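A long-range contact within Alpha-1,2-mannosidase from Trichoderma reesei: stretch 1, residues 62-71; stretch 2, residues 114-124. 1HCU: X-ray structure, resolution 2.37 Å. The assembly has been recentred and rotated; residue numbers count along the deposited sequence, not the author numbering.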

# COMPACT_ATOMS: atom_id res chain seq x y z
N LEU A 62 5.13 -4.04 -13.63
CA LEU A 62 5.24 -3.30 -14.89
C LEU A 62 5.71 -1.85 -14.75
O LEU A 62 6.68 -1.46 -15.39
CB LEU A 62 3.90 -3.34 -15.62
CG LEU A 62 3.78 -2.55 -16.93
CD1 LEU A 62 4.88 -2.96 -17.88
CD2 LEU A 62 2.40 -2.78 -17.56
N ASP A 63 5.05 -1.06 -13.92
CA ASP A 63 5.45 0.33 -13.78
C ASP A 63 6.80 0.49 -13.08
O ASP A 63 7.53 1.44 -13.36
CB ASP A 63 4.37 1.15 -13.07
CG ASP A 63 4.11 0.71 -11.65
OD1 ASP A 63 3.30 1.39 -10.98
OD2 ASP A 63 4.71 -0.29 -11.19
N THR A 64 7.13 -0.43 -12.19
CA THR A 64 8.42 -0.35 -11.52
C THR A 64 9.49 -0.52 -12.59
O THR A 64 10.49 0.19 -12.60
CB THR A 64 8.56 -1.44 -10.44
OG1 THR A 64 7.55 -1.26 -9.44
CG2 THR A 64 9.93 -1.36 -9.78
N ALA A 65 9.25 -1.45 -13.52
CA ALA A 65 10.19 -1.72 -14.61
C ALA A 65 10.32 -0.50 -15.51
O ALA A 65 11.37 -0.26 -16.09
CB ALA A 65 9.70 -2.92 -15.43
N ILE A 66 9.24 0.26 -15.65
CA ILE A 66 9.26 1.45 -16.49
C ILE A 66 10.14 2.54 -15.86
O ILE A 66 10.95 3.14 -16.54
CB ILE A 66 7.83 2.01 -16.70
CG1 ILE A 66 7.04 1.08 -17.60
CG2 ILE A 66 7.90 3.40 -17.32
CD1 ILE A 66 5.58 1.46 -17.71
N LEU A 67 9.96 2.78 -14.56
CA LEU A 67 10.73 3.81 -13.86
C LEU A 67 12.22 3.47 -13.76
O LEU A 67 13.05 4.36 -13.58
CB LEU A 67 10.16 4.01 -12.44
CG LEU A 67 8.68 4.39 -12.34
CD1 LEU A 67 8.27 4.48 -10.88
CD2 LEU A 67 8.45 5.73 -13.04
N MET A 68 12.54 2.19 -13.88
CA MET A 68 13.92 1.74 -13.81
C MET A 68 14.59 1.73 -15.19
O MET A 68 15.78 1.50 -15.30
CB MET A 68 14.00 0.34 -13.21
CG MET A 68 13.65 0.28 -11.73
SD MET A 68 13.58 -1.41 -11.12
CE MET A 68 13.87 -1.17 -9.36
N GLY A 69 13.81 1.97 -16.23
CA GLY A 69 14.38 1.98 -17.57
C GLY A 69 14.62 0.58 -18.12
O GLY A 69 15.48 0.39 -18.98
N ASP A 70 13.86 -0.40 -17.63
CA ASP A 70 14.00 -1.77 -18.09
C ASP A 70 13.16 -2.04 -19.33
O ASP A 70 12.15 -2.75 -19.27
CB ASP A 70 13.62 -2.75 -16.99
CG ASP A 70 14.52 -2.62 -15.79
OD1 ASP A 70 15.60 -2.01 -15.93
OD2 ASP A 70 14.15 -3.12 -14.71
N ALA A 71 13.60 -1.49 -20.45
CA ALA A 71 12.91 -1.63 -21.71
C ALA A 71 12.48 -3.08 -22.01
O ALA A 71 11.30 -3.33 -22.24
CB ALA A 71 13.78 -1.09 -22.85
N ASP A 114 -0.44 5.79 -17.73
CA ASP A 114 -0.08 7.19 -17.52
C ASP A 114 1.41 7.45 -17.72
O ASP A 114 1.79 8.48 -18.26
CB ASP A 114 -0.51 7.66 -16.12
CG ASP A 114 -2.00 8.01 -16.05
OD1 ASP A 114 -2.59 8.34 -17.10
OD2 ASP A 114 -2.58 7.97 -14.94
N LEU A 115 2.26 6.52 -17.29
CA LEU A 115 3.69 6.71 -17.45
C LEU A 115 4.11 6.59 -18.92
O LEU A 115 4.84 7.44 -19.44
CB LEU A 115 4.47 5.71 -16.60
CG LEU A 115 4.33 5.86 -15.07
CD1 LEU A 115 5.06 4.73 -14.37
CD2 LEU A 115 4.88 7.20 -14.62
N LEU A 116 3.64 5.54 -19.60
CA LEU A 116 3.99 5.32 -21.00
C LEU A 116 3.44 6.38 -21.97
O LEU A 116 3.88 6.48 -23.10
CB LEU A 116 3.54 3.91 -21.44
CG LEU A 116 4.29 2.78 -20.73
CD1 LEU A 116 3.86 1.44 -21.28
CD2 LEU A 116 5.78 2.97 -20.91
N ARG A 117 2.46 7.17 -21.51
CA ARG A 117 1.90 8.23 -22.32
C ARG A 117 2.43 9.58 -21.85
O ARG A 117 2.26 10.59 -22.53
CB ARG A 117 0.38 8.26 -22.24
CG ARG A 117 -0.29 7.07 -22.88
CD ARG A 117 -1.72 7.41 -23.20
NE ARG A 117 -1.81 8.34 -24.31
CZ ARG A 117 -2.90 9.05 -24.59
NH1 ARG A 117 -3.97 8.93 -23.83
NH2 ARG A 117 -2.91 9.88 -25.63
N GLY A 118 3.08 9.57 -20.69
CA GLY A 118 3.62 10.80 -20.15
C GLY A 118 5.13 10.94 -20.25
O GLY A 118 5.69 10.80 -21.34
N PRO A 119 5.80 11.19 -19.13
CA PRO A 119 7.26 11.37 -19.05
C PRO A 119 8.11 10.12 -19.24
O PRO A 119 9.33 10.19 -19.11
CB PRO A 119 7.44 11.98 -17.67
CG PRO A 119 6.43 11.21 -16.87
CD PRO A 119 5.21 11.21 -17.78
N PHE A 120 7.49 8.99 -19.53
CA PHE A 120 8.24 7.75 -19.75
C PHE A 120 7.80 7.07 -21.03
O PHE A 120 7.99 5.87 -21.19
CB PHE A 120 8.06 6.78 -18.58
CG PHE A 120 8.78 7.19 -17.33
CD1 PHE A 120 8.27 8.21 -16.52
CD2 PHE A 120 9.99 6.61 -16.98
CE1 PHE A 120 8.96 8.63 -15.39
CE2 PHE A 120 10.69 7.03 -15.84
CZ PHE A 120 10.17 8.04 -15.05
N SER A 121 7.24 7.84 -21.95
CA SER A 121 6.76 7.29 -23.22
C SER A 121 7.84 6.64 -24.08
O SER A 121 7.53 5.81 -24.94
CB SER A 121 6.06 8.38 -24.03
OG SER A 121 6.95 9.44 -24.31
N SER A 122 9.09 7.02 -23.85
CA SER A 122 10.21 6.46 -24.61
C SER A 122 10.37 4.95 -24.36
O SER A 122 10.78 4.21 -25.26
CB SER A 122 11.51 7.18 -24.25
OG SER A 122 11.88 6.91 -22.90
N LEU A 123 10.04 4.51 -23.15
CA LEU A 123 10.16 3.09 -22.79
C LEU A 123 9.15 2.19 -23.51
O LEU A 123 8.99 1.02 -23.15
CB LEU A 123 10.02 2.91 -21.28
CG LEU A 123 11.31 3.08 -20.46
CD1 LEU A 123 11.10 4.10 -19.36
CD2 LEU A 123 11.73 1.74 -19.88
N ALA A 124 8.49 2.72 -24.53
CA ALA A 124 7.52 1.95 -25.30
C ALA A 124 7.28 2.59 -26.66
O ALA A 124 7.08 3.80 -26.77
CB ALA A 124 6.20 1.84 -24.54

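The contact between residues 62-71 and 114-124 is largely apolar, with no hydrogen bond across it, and the 445 Å² buried between the two stretches comes mainly from leucine, isoleucine and phenylalanine residues. Stretch 2 enters as the last part of a helix. Asp114 is out of reach of stretch 1, and its carboxylate oxygens are hydrogen-bonded elsewhere in the structure. Leu115, by contrast, directs its CA-to-CB bond toward stretch 1 and meets three residues there. Its CD1 lies 3.9 Å from CB of Asp63 and 3.8 Å from CD2 of Leu67, while its CB is 4.2 Å from CG2 of Ile66. Asp63 thus offers its methylene, and its carboxylate oxygens are hydrogen-bonded elsewhere.

Leu116 starts out sideways, but the end of its side chain bends closer, bringing CG to 3.5 Å from CD1 of Ile66. The extended m,t rotamer of Ile66 brings CD1 to Leu116, and CG2 packs against Leu115, Phe120 and Leu123 while also lying 4.2 Å from Leu116 CD2.

Arg117, Gly118 and Pro119 do not touch stretch 1, but the backbone folds back on the helix end: the amides of Gly118 and Phe120 both bond to Leu115 O, at N-to-O distances of 3.0 and 3.1 Å. Phe120 comes out of this turn with its CA-to-CB bond toward stretch 1. Its CB sits 3.6 Å from CG2 of Ile66, and its ring receives Leu67 over one face. CD2 of Leu67 is 3.8 Å from the centroid of the Phe120 ring, 23° off the normal, a CH-pi contact; the same methyl is 3.5 Å from CZ of Phe120. Although the CA-to-CB bond of Leu67 points away, its m,t side chain brings CD2 back to both Phe120 and Leu115.

Ser121 and Ser122 form a short 3-10 segment that makes no contact, and Leu123 then returns toward stretch 1, reaching the last turn of its helix and the residues that follow. Leu123 CD1 is 3.9 Å from CG2 of Ile66 and 3.0 Å from Ile66 O, a short contact, not a hydrogen bond; that carbonyl oxygen accepts the amide of Gly69. The chi2 of Leu123, 126°, lies between rotamer wells. Its CD2 packs against backbone, 3.5 Å from CA of Gly69 and 3.8 Å from N of Ala71. Gly69 closes the helix in a Schellman motif with positive phi, a conformation in which a CB would be jammed against the preceding carbonyl oxygen.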